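Beta 1-3 glucanase (Clostridium beijerinckii NCIMB 8052, PDB 5H4E) probably hydrolyses the beta-1,3-linkages of glucans, as a glycoside hydrolase domain of family GH64. Local coordinates at residues A[192-197]-A[330-335]; A[223-228]-A[326-331]. All coordinates share one frame; numbering follows the deposited sequence.

Contact 1 of 2, residues A[192-197]-A[330-335]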
ATOM      1  N   SER A 192       7.962 -18.806  -9.693  1.00 23.32           N
ATOM      2  CA  SER A 192       7.290 -18.069 -10.767  1.00 23.36           C
ATOM      3  C   SER A 192       8.100 -16.923 -11.383  1.00 26.73           C
ATOM      4  O   SER A 192       8.241 -16.856 -12.599  1.00 24.84           O
ATOM      5  CB  SER A 192       5.949 -17.518 -10.256  1.00 27.53           C
ATOM      6  OG  SER A 192       5.342 -16.672 -11.221  1.00 26.72           O
ATOM      7  N   VAL A 193       8.627 -16.027 -10.556  1.00 20.21           N
ATOM      8  CA  VAL A 193       9.123 -14.757 -11.062  1.00 19.53           C
ATOM      9  C   VAL A 193      10.443 -14.901 -11.806  1.00 22.86           C
ATOM     10  O   VAL A 193      11.197 -15.852 -11.566  1.00 20.01           O
ATOM     11  CB  VAL A 193       9.295 -13.716  -9.921  1.00 18.37           C
ATOM     12  CG1 VAL A 193       7.945 -13.407  -9.281  1.00 19.91           C
ATOM     13  CG2 VAL A 193      10.299 -14.196  -8.892  1.00 20.53           C
ATOM     14  N   PRO A 194      10.713 -13.962 -12.727  1.00 19.20           N
ATOM     15  CA  PRO A 194      12.005 -13.894 -13.409  1.00 22.67           C
ATOM     16  C   PRO A 194      13.153 -13.738 -12.421  1.00 23.35           C
ATOM     17  O   PRO A 194      12.938 -13.337 -11.272  1.00 19.85           O
ATOM     18  CB  PRO A 194      11.868 -12.653 -14.299  1.00 24.23           C
ATOM     19  CG  PRO A 194      10.403 -12.510 -14.526  1.00 21.82           C
ATOM     20  CD  PRO A 194       9.767 -12.953 -13.245  1.00 19.96           C
ATOM     21  N   ALA A 195      14.360 -14.067 -12.867  1.00 22.14           N
ATOM     22  CA  ALA A 195      15.526 -14.092 -11.990  1.00 23.79           C
ATOM     23  C   ALA A 195      15.707 -12.824 -11.163  1.00 20.24           C
ATOM     24  O   ALA A 195      16.039 -12.906  -9.990  1.00 23.52           O
ATOM     25  CB  ALA A 195      16.789 -14.357 -12.809  1.00 23.58           C
ATOM     26  N   GLU A 196      15.501 -11.655 -11.769  1.00 21.83           N
ATOM     27  CA  GLU A 196      15.714 -10.389 -11.059  1.00 20.55           C
ATOM     28  C   GLU A 196      14.846 -10.244  -9.808  1.00 19.63           C
ATOM     29  O   GLU A 196      15.191  -9.507  -8.882  1.00 19.72           O
ATOM     30  CB  GLU A 196      15.450  -9.196 -11.989  1.00 21.35           C
ATOM     31  CG  GLU A 196      16.390  -9.108 -13.173  1.00 25.12           C
ATOM     32  CD  GLU A 196      15.842  -9.788 -14.421  1.00 24.74           C
ATOM     33  OE1 GLU A 196      14.916 -10.616 -14.314  1.00 24.46           O
ATOM     34  OE2 GLU A 196      16.342  -9.482 -15.524  1.00 30.77           O
ATOM     35  N   PHE A 197      13.713 -10.942  -9.778  1.00 21.09           N
ATOM     36  CA  PHE A 197      12.754 -10.769  -8.687  1.00 17.79           C
ATOM     37  C   PHE A 197      12.829 -11.832  -7.609  1.00 20.38           C
ATOM     38  O   PHE A 197      12.180 -11.697  -6.575  1.00 17.93           O
ATOM     39  CB  PHE A 197      11.332 -10.734  -9.249  1.00 16.65           C
ATOM     40  CG  PHE A 197      11.045  -9.502 -10.038  1.00 17.17           C
ATOM     41  CD1 PHE A 197      10.502  -8.386  -9.422  1.00 18.84           C
ATOM     42  CD2 PHE A 197      11.347  -9.449 -11.389  1.00 18.97           C
ATOM     43  CE1 PHE A 197      10.251  -7.235 -10.137  1.00 19.70           C
ATOM     44  CE2 PHE A 197      11.105  -8.297 -12.117  1.00 18.79           C
ATOM     45  CZ  PHE A 197      10.549  -7.187 -11.485  1.00 19.19           C
ATOM     46  N   ALA A 330       8.818  -5.611 -16.392  1.00 17.44           N
ATOM     47  CA  ALA A 330       7.510  -5.320 -15.826  1.00 19.30           C
ATOM     48  C   ALA A 330       7.583  -5.583 -14.334  1.00 15.30           C
ATOM     49  O   ALA A 330       8.556  -6.171 -13.858  1.00 16.29           O
ATOM     50  CB  ALA A 330       6.436  -6.179 -16.480  1.00 17.42           C
ATOM     51  N   ASN A 331       6.566  -5.165 -13.597  1.00 14.28           N
ATOM     52  CA  ASN A 331       6.586  -5.395 -12.150  1.00 17.12           C
ATOM     53  C   ASN A 331       6.071  -6.801 -11.839  1.00 16.59           C
ATOM     54  O   ASN A 331       4.911  -6.990 -11.486  1.00 16.77           O
ATOM     55  CB  ASN A 331       5.770  -4.329 -11.421  1.00 16.42           C
ATOM     56  CG  ASN A 331       6.078  -4.278  -9.946  1.00 15.97           C
ATOM     57  OD1 ASN A 331       6.314  -5.310  -9.335  1.00 15.33           O
ATOM     58  ND2 ASN A 331       6.088  -3.073  -9.366  1.00 15.46           N
ATOM     59  N   TYR A 332       6.944  -7.791 -11.986  1.00 16.17           N
ATOM     60  CA  TYR A 332       6.533  -9.188 -11.801  1.00 15.61           C
ATOM     61  C   TYR A 332       6.195  -9.525 -10.350  1.00 16.67           C
ATOM     62  O   TYR A 332       5.436 -10.455 -10.079  1.00 17.12           O
ATOM     63  CB  TYR A 332       7.625 -10.117 -12.342  1.00 17.07           C
ATOM     64  CG  TYR A 332       7.640 -10.094 -13.856  1.00 16.37           C
ATOM     65  CD1 TYR A 332       6.643 -10.750 -14.580  1.00 18.75           C
ATOM     66  CD2 TYR A 332       8.596  -9.372 -14.558  1.00 18.44           C
ATOM     67  CE1 TYR A 332       6.626 -10.730 -15.965  1.00 22.43           C
ATOM     68  CE2 TYR A 332       8.598  -9.354 -15.964  1.00 18.57           C
ATOM     69  CZ  TYR A 332       7.599 -10.031 -16.652  1.00 20.81           C
ATOM     70  OH  TYR A 332       7.564 -10.038 -18.033  1.00 24.58           O
ATOM     71  N   PHE A 333       6.746  -8.758  -9.425  1.00 13.38           N
ATOM     72  CA  PHE A 333       6.286  -8.810  -8.033  1.00 16.24           C
ATOM     73  C   PHE A 333       4.770  -8.498  -7.973  1.00 16.15           C
ATOM     74  O   PHE A 333       3.979  -9.294  -7.459  1.00 14.35           O
ATOM     75  CB  PHE A 333       7.112  -7.837  -7.178  1.00 17.31           C
ATOM     76  CG  PHE A 333       6.610  -7.653  -5.757  1.00 16.16           C
ATOM     77  CD1 PHE A 333       5.686  -6.656  -5.455  1.00 15.31           C
ATOM     78  CD2 PHE A 333       7.086  -8.459  -4.725  1.00 15.55           C
ATOM     79  CE1 PHE A 333       5.221  -6.473  -4.150  1.00 17.26           C
ATOM     80  CE2 PHE A 333       6.632  -8.281  -3.407  1.00 14.75           C
ATOM     81  CZ  PHE A 333       5.698  -7.286  -3.121  1.00 18.15           C
ATOM     82  N   ALA A 334       4.368  -7.361  -8.532  1.00 13.25           N
ATOM     83  CA  ALA A 334       2.961  -6.959  -8.508  1.00 15.67           C
ATOM     84  C   ALA A 334       2.083  -8.008  -9.182  1.00 17.29           C
ATOM     85  O   ALA A 334       1.035  -8.389  -8.658  1.00 16.06           O
ATOM     86  CB  ALA A 334       2.775  -5.607  -9.191  1.00 13.89           C
ATOM     87  N   LYS A 335       2.519  -8.460 -10.351  1.00 14.56           N
ATOM     88  CA  LYS A 335       1.764  -9.459 -11.112  1.00 16.42           C
ATOM     89  C   LYS A 335       1.530 -10.729 -10.288  1.00 15.77           C
ATOM     90  O   LYS A 335       0.430 -11.295 -10.325  1.00 16.17           O
ATOM     91  CB  LYS A 335       2.487  -9.774 -12.420  1.00 16.78           C
ATOM     92  CG  LYS A 335       1.942 -10.977 -13.227  1.00 18.08           C
ATOM     93  CD  LYS A 335       0.461 -10.873 -13.628  1.00 19.53           C
ATOM     94  CE  LYS A 335       0.114 -11.936 -14.705  1.00 22.83           C
ATOM     95  NZ  LYS A 335      -1.353 -11.966 -15.038  1.00 25.14           N
TER
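P194 and F197 meet Y332 in two different ways: the proline lies over a face of the tyrosine ring, whereas the phenylalanine meets that ring at its edge. P194 CG stands 3.8 Å from the centroid of the Y332 ring and 18° off its normal, a CH-pi contact displaced toward the rim, over CG and CD2. Beside it, P194 CD reaches back to Y332 CG at 3.6 Å. The two aromatic rings form an offset edge-to-face pair with planes at 75°, in which Y332 turns its edge toward the face of F197. Its closest approach is F197 CE2 to Y332 CD2, at 3.7 Å. Y332 CG is anti to its carbonyl carbon (chi1 -73°), which puts the ring between P194 and F197 CE2. Y332 CB makes a second CH-pi contact, over the F197 ring and 4.0 Å from its centroid. These contacts join the link after helix 182-192 and the short helix 195-198 to the lead-in and start of helix 332-339. N331 is the N-cap of the latter helix: its OD1 accepts from A334 N, with the donor well above the carbonyl plane, while ND2 donates to N308 OD1. The F197 ring spans the lead-in and the start of the helix, with CZ 3.3 Å from A330 O in an oblique approach and CD1 4.1 Å from F333 CB. V193, just past the end of helix 182-192, adds a looser touch through CG1 to Y332 O. No hydrogen bond crosses between the segments, and F216 and Y225 bring further rings against F197.

Contact 2 of 2, residues A[223-228]-A[326-331]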
ATOM      1  N   ALA A 223      18.976  -1.749 -10.062  1.00 22.13           N
ATOM      2  CA  ALA A 223      18.697  -0.321  -9.986  1.00 21.61           C
ATOM      3  C   ALA A 223      18.247   0.268 -11.309  1.00 19.26           C
ATOM      4  O   ALA A 223      17.582   1.312 -11.339  1.00 21.30           O
ATOM      5  CB  ALA A 223      19.934   0.425  -9.493  1.00 23.08           C
ATOM      6  N   HIS A 224      18.626  -0.387 -12.404  1.00 21.56           N
ATOM      7  CA  HIS A 224      18.359   0.148 -13.732  1.00 21.60           C
ATOM      8  C   HIS A 224      17.425  -0.743 -14.550  1.00 24.43           C
ATOM      9  O   HIS A 224      17.392  -0.654 -15.771  1.00 24.38           O
ATOM     10  CB  HIS A 224      19.683   0.361 -14.464  1.00 27.02           C
ATOM     11  CG  HIS A 224      20.599   1.298 -13.746  1.00 25.32           C
ATOM     12  ND1 HIS A 224      20.407   2.661 -13.742  1.00 28.22           N
ATOM     13  CD2 HIS A 224      21.678   1.065 -12.962  1.00 26.47           C
ATOM     14  CE1 HIS A 224      21.338   3.232 -13.000  1.00 28.12           C
ATOM     15  NE2 HIS A 224      22.127   2.285 -12.522  1.00 29.41           N
ATOM     16  N   TYR A 225      16.653  -1.576 -13.858  1.00 20.44           N
ATOM     17  CA  TYR A 225      15.811  -2.587 -14.496  1.00 21.40           C
ATOM     18  C   TYR A 225      14.886  -2.011 -15.577  1.00 22.30           C
ATOM     19  O   TYR A 225      14.709  -2.615 -16.628  1.00 21.22           O
ATOM     20  CB  TYR A 225      14.985  -3.319 -13.429  1.00 21.28           C
ATOM     21  CG  TYR A 225      14.055  -4.392 -13.974  1.00 17.43           C
ATOM     22  CD1 TYR A 225      14.554  -5.538 -14.578  1.00 20.41           C
ATOM     23  CD2 TYR A 225      12.675  -4.259 -13.856  1.00 20.58           C
ATOM     24  CE1 TYR A 225      13.698  -6.520 -15.082  1.00 20.70           C
ATOM     25  CE2 TYR A 225      11.820  -5.231 -14.345  1.00 19.04           C
ATOM     26  CZ  TYR A 225      12.327  -6.348 -14.952  1.00 19.42           C
ATOM     27  OH  TYR A 225      11.458  -7.297 -15.434  1.00 18.91           O
ATOM     28  N   PHE A 226      14.310  -0.841 -15.337  1.00 20.01           N
ATOM     29  CA  PHE A 226      13.350  -0.291 -16.289  1.00 22.60           C
ATOM     30  C   PHE A 226      13.950   0.681 -17.306  1.00 23.06           C
ATOM     31  O   PHE A 226      13.243   1.160 -18.179  1.00 19.30           O
ATOM     32  CB  PHE A 226      12.220   0.426 -15.555  1.00 21.42           C
ATOM     33  CG  PHE A 226      11.094  -0.481 -15.125  1.00 21.40           C
ATOM     34  CD1 PHE A 226      10.120  -0.874 -16.031  1.00 19.01           C
ATOM     35  CD2 PHE A 226      10.996  -0.912 -13.812  1.00 20.00           C
ATOM     36  CE1 PHE A 226       9.073  -1.700 -15.639  1.00 20.63           C
ATOM     37  CE2 PHE A 226       9.959  -1.742 -13.422  1.00 19.21           C
ATOM     38  CZ  PHE A 226       9.000  -2.138 -14.339  1.00 17.04           C
ATOM     39  N   ASP A 227      15.241   0.970 -17.184  1.00 22.01           N
ATOM     40  CA  ASP A 227      15.857   2.087 -17.907  1.00 22.76           C
ATOM     41  C   ASP A 227      15.732   2.025 -19.435  1.00 21.84           C
ATOM     42  O   ASP A 227      15.357   3.012 -20.067  1.00 24.45           O
ATOM     43  CB  ASP A 227      17.337   2.190 -17.541  1.00 21.75           C
ATOM     44  CG  ASP A 227      17.558   2.774 -16.158  1.00 28.57           C
ATOM     45  OD1 ASP A 227      16.626   2.715 -15.328  1.00 25.24           O
ATOM     46  OD2 ASP A 227      18.661   3.306 -15.917  1.00 28.03           O
ATOM     47  N   SER A 228      16.076   0.890 -20.023  1.00 21.00           N
ATOM     48  CA  SER A 228      16.031   0.781 -21.479  1.00 21.46           C
ATOM     49  C   SER A 228      14.601   0.951 -21.999  1.00 23.36           C
ATOM     50  O   SER A 228      14.383   1.591 -23.035  1.00 22.50           O
ATOM     51  CB  SER A 228      16.602  -0.547 -21.946  1.00 27.89           C
ATOM     52  OG  SER A 228      16.432  -0.656 -23.356  1.00 34.24           O
ATOM     53  N   LYS A 326       3.182  -8.628 -20.100  1.00 18.31           N
ATOM     54  CA  LYS A 326       3.410  -9.584 -21.183  1.00 21.22           C
ATOM     55  C   LYS A 326       4.866  -9.641 -21.638  1.00 24.38           C
ATOM     56  O   LYS A 326       5.280 -10.575 -22.322  1.00 21.67           O
ATOM     57  CB  LYS A 326       2.513  -9.250 -22.372  1.00 23.40           C
ATOM     58  CG  LYS A 326       1.061  -9.673 -22.206  1.00 27.19           C
ATOM     59  CD  LYS A 326       0.920 -11.180 -22.402  1.00 35.06           C
ATOM     60  CE  LYS A 326      -0.520 -11.672 -22.242  1.00 38.02           C
ATOM     61  NZ  LYS A 326      -1.104 -11.373 -20.895  1.00 33.25           N
ATOM     62  N   ASP A 327       5.645  -8.637 -21.276  1.00 18.84           N
ATOM     63  CA  ASP A 327       7.076  -8.711 -21.540  1.00 22.81           C
ATOM     64  C   ASP A 327       7.857  -7.906 -20.517  1.00 21.28           C
ATOM     65  O   ASP A 327       7.322  -6.993 -19.888  1.00 18.63           O
ATOM     66  CB  ASP A 327       7.402  -8.224 -22.956  1.00 26.77           C
ATOM     67  CG  ASP A 327       8.804  -8.653 -23.412  1.00 33.63           C
ATOM     68  OD1 ASP A 327       9.438  -9.487 -22.711  1.00 37.38           O
ATOM     69  OD2 ASP A 327       9.271  -8.166 -24.468  1.00 33.69           O
ATOM     70  N   ALA A 328       9.128  -8.269 -20.358  1.00 21.45           N
ATOM     71  CA  ALA A 328      10.039  -7.585 -19.452  1.00 21.00           C
ATOM     72  C   ALA A 328      10.599  -6.321 -20.105  1.00 21.90           C
ATOM     73  O   ALA A 328      10.773  -6.275 -21.327  1.00 20.98           O
ATOM     74  CB  ALA A 328      11.171  -8.529 -19.049  1.00 24.78           C
ATOM     75  N   PRO A 329      10.884  -5.285 -19.305  1.00 20.85           N
ATOM     76  CA  PRO A 329      10.711  -5.225 -17.852  1.00 18.58           C
ATOM     77  C   PRO A 329       9.266  -4.954 -17.454  1.00 18.56           C
ATOM     78  O   PRO A 329       8.583  -4.151 -18.079  1.00 18.09           O
ATOM     79  CB  PRO A 329      11.601  -4.051 -17.453  1.00 19.27           C
ATOM     80  CG  PRO A 329      11.503  -3.126 -18.611  1.00 18.63           C
ATOM     81  CD  PRO A 329      11.464  -4.034 -19.831  1.00 22.33           C
ATOM     82  N   ALA A 330       8.818  -5.611 -16.392  1.00 17.44           N
ATOM     83  CA  ALA A 330       7.510  -5.320 -15.826  1.00 19.30           C
ATOM     84  C   ALA A 330       7.583  -5.583 -14.334  1.00 15.30           C
ATOM     85  O   ALA A 330       8.556  -6.171 -13.858  1.00 16.29           O
ATOM     86  CB  ALA A 330       6.436  -6.179 -16.480  1.00 17.42           C
ATOM     87  N   ASN A 331       6.566  -5.165 -13.597  1.00 14.28           N
ATOM     88  CA  ASN A 331       6.586  -5.395 -12.150  1.00 17.12           C
ATOM     89  C   ASN A 331       6.071  -6.801 -11.839  1.00 16.59           C
ATOM     90  O   ASN A 331       4.911  -6.990 -11.486  1.00 16.77           O
ATOM     91  CB  ASN A 331       5.770  -4.329 -11.421  1.00 16.42           C
ATOM     92  CG  ASN A 331       6.078  -4.278  -9.946  1.00 15.97           C
ATOM     93  OD1 ASN A 331       6.314  -5.310  -9.335  1.00 15.33           O
ATOM     94  ND2 ASN A 331       6.088  -3.073  -9.366  1.00 15.46           N
TER
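Y225 reaches P329 and A330 through one side of its ring and its hydroxyl. From CB, CG runs anti to the backbone N (chi1 179°), and the first ring atom to meet the other segment is CD2, at 3.8 Å from P329 CB. Farther out, CE2 comes to 3.3 Å from P329 CB, a tight approach, and to 3.4 Å from A330 O, and CZ touches both P329 CB and CA. P329 CB thus lies over one face of the ring, 3.6 Å from the centroid and 25° off the normal, a CH-pi contact. This proline follows a cis peptide bond in the loop between helices 294-309 and 332-339; Y225 belongs to the type I beta turn from H224 to D227, which leads into helix 227-236. At the tip, Y225 OH accepts a long hydrogen bond from A330 N, 3.3 Å with an N-H...O angle of 153°, lies 3.3 Å from P329 CA and also touches A328 CB. F226 brings a second ring to the same proline: P329 CB lies over its face as well, and F226 CD1 meets P329 CG at 3.7 Å. Beyond these, F226 CE1 packs on P329 O, an oxygen that accepts a hydrogen bond from H310 ND1, and F226 CZ meets A330 C. V282 and L283 of helix 279-284 also pack against F226.

In the fold
The centres of contacts 1 and 2 are about 10 Å apart, on the same side of the chain's centre. Along the chain, 192-197 comes first, then 223-228, and both meet the single stretch 326-335, which supplies A330 and N331 to both contacts. Contact 2 uses the loop that leads into helix 332-339; contact 1 uses the end of that loop and the first residues of the helix. The contacts also touch directly: Y225 OH lies 3.5 Å from F197 CE2 and 3.6 Å from Y332 CE2. Two earlier chain regions are thereby brought together with a later one, joining helix 195-198, the turn into helix 227-236 and the start of helix 332-339 within the GH64 domain.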